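Local coordinates for protein probable CoA-transferase alpha subunit (PDB 6COJ) that binds a ring-bearing acyl-coenzyme A thioester and, as a subunit of a CoA-transferase family protein, probably helps to process such substrates, at residues I236-R239 and M240-D243. The protein carries 1 engineered substitution. Numbering follows the deposited sequence.
Sequences ILNR and MMVD
Between Asn238 and Met241 the chain reverses in a type I beta turn, closed by Met241 N donating to Asn238 O over 3.0 Å. The same residue that opens the turn also braces it with its side chain: Asn238 OD1 accepts Met240 N at 3.0 Å, an Asx turn laid over the beta turn. Asn238 thus grips two successive backbone N-H groups, one with each of its carbonyl oxygens. The amide can bend back over the turn because CG sits between the backbone N and the carbonyl carbon (chi1 65°), where Asn238 OD1 also comes within 3.4 Å of Met240 CB.

Met241 folds its thioether back across the start of the turn, roughly at a right angle to the Asn238 side chain. Met241 SD accepts a long, weak but almost straight hydrogen bond (172°) from Asn238 N, 3.6 Å away. A bend about the SD-CG bond then carries Met241 CE toward the strand, where it meets Leu237 CD2 at 3.8 Å and lies 3.6 Å from Ile236 O. The leucine's other methyl, Leu237 CD1, packs 3.7 Å from Val242 CG2, so the forked end of Leu237 engages both Met241, the last residue of the turn, and Val242 just after it.

Here the turn leads strand 235-237 out of a small antiparallel sheet, after a classic beta bulge in which Ile236 and Leu237 face Ala193, and on toward strand 244-247, the outermost strand, within this chain, of the parallel sheet. Arg239 makes a salt bridge through NE to an acidic side chain of another protein's chain, and NH1 and NH2 hydrogen-bond to backbone of that chain, which places the turn at a subunit interface. Leu237 and Val242 both pack on Val215 of strand 213-217, while Leu237 also touches Cys207 of helix 203-208.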
loop_
_atom_site.group_PDB
_atom_site.type_symbol
_atom_site.label_atom_id
_atom_site.label_comp_id
_atom_site.label_asym_id
_atom_site.label_seq_id
_atom_site.Cartn_x
_atom_site.Cartn_y
_atom_site.Cartn_z
ATOM N N ILE A 236 -2.775 9.116 -9.388
ATOM C CA ILE A 236 -1.983 8.848 -8.190
ATOM C C ILE A 236 -1.699 10.083 -7.340
ATOM O O ILE A 236 -1.360 9.933 -6.160
ATOM C CB ILE A 236 -0.704 8.028 -8.447
ATOM C CG1 ILE A 236 0.294 8.810 -9.309
ATOM C CG2 ILE A 236 -1.053 6.647 -9.054
ATOM C CD1 ILE A 236 1.673 8.138 -9.375
ATOM N N LEU A 237 -1.812 11.289 -7.889
ATOM C CA LEU A 237 -1.683 12.496 -7.083
ATOM C C LEU A 237 -3.013 13.231 -7.042
ATOM O O LEU A 237 -3.665 13.412 -8.080
ATOM C CB LEU A 237 -0.615 13.439 -7.641
ATOM C CG LEU A 237 0.799 12.878 -7.855
ATOM C CD1 LEU A 237 1.779 13.993 -8.213
ATOM C CD2 LEU A 237 1.312 12.129 -6.647
ATOM N N ASN A 238 -3.402 13.662 -5.850
ATOM C CA ASN A 238 -4.530 14.561 -5.661
ATOM C C ASN A 238 -4.004 15.930 -5.225
ATOM O O ASN A 238 -2.797 16.123 -5.052
ATOM C CB ASN A 238 -5.569 13.941 -4.709
ATOM C CG ASN A 238 -5.044 13.751 -3.295
ATOM O OD1 ASN A 238 -4.393 14.636 -2.738
ATOM N ND2 ASN A 238 -5.311 12.589 -2.719
ATOM N N ARG A 239 -4.916 16.888 -5.040
ATOM C CA ARG A 239 -4.475 18.268 -4.831
ATOM C C ARG A 239 -3.725 18.454 -3.520
ATOM O O ARG A 239 -2.937 19.401 -3.412
ATOM C CB ARG A 239 -5.657 19.241 -4.904
ATOM C CG ARG A 239 -6.225 19.426 -6.292
ATOM C CD ARG A 239 -7.314 20.510 -6.319
ATOM N NE ARG A 239 -8.554 20.068 -5.674
ATOM C CZ ARG A 239 -8.996 20.504 -4.499
ATOM N NH1 ARG A 239 -8.307 21.407 -3.807
ATOM N NH2 ARG A 239 -10.137 20.025 -4.013
ATOM N N MET A 240 -3.943 17.587 -2.527
ATOM C CA MET A 240 -3.248 17.693 -1.246
ATOM C C MET A 240 -1.827 17.190 -1.307
ATOM O O MET A 240 -1.149 17.177 -0.269
ATOM C CB MET A 240 -3.930 16.834 -0.189
ATOM C CG MET A 240 -5.377 17.032 -0.093
ATOM S SD MET A 240 -5.992 16.278 1.389
ATOM C CE MET A 240 -6.050 14.558 0.945
ATOM N N MET A 241 -1.381 16.715 -2.463
ATOM C CA MET A 241 -0.066 16.106 -2.588
ATOM C C MET A 241 0.900 16.911 -3.440
ATOM O O MET A 241 2.027 16.449 -3.666
ATOM C CB MET A 241 -0.209 14.698 -3.171
ATOM C CG MET A 241 -1.078 13.792 -2.314
ATOM S SD MET A 241 -1.584 12.254 -3.116
ATOM C CE MET A 241 -0.038 11.351 -3.168
ATOM N N VAL A 242 0.502 18.094 -3.917
ATOM C CA VAL A 242 1.270 18.850 -4.900
ATOM C C VAL A 242 1.224 20.327 -4.549
ATOM O O VAL A 242 0.163 20.872 -4.229
ATOM C CB VAL A 242 0.691 18.633 -6.314
ATOM C CG1 VAL A 242 1.396 19.545 -7.328
ATOM C CG2 VAL A 242 0.802 17.178 -6.715
ATOM N N ASP A 243 2.373 20.992 -4.649
ATOM C CA ASP A 243 2.421 22.434 -4.459
ATOM C C ASP A 243 2.691 23.219 -5.729
ATOM O O ASP A 243 2.219 24.351 -5.843
ATOM C CB ASP A 243 3.436 22.804 -3.376
ATOM C CG ASP A 243 3.144 22.093 -2.079
ATOM O OD1 ASP A 243 2.091 22.369 -1.464
ATOM O OD2 ASP A 243 3.938 21.218 -1.698
#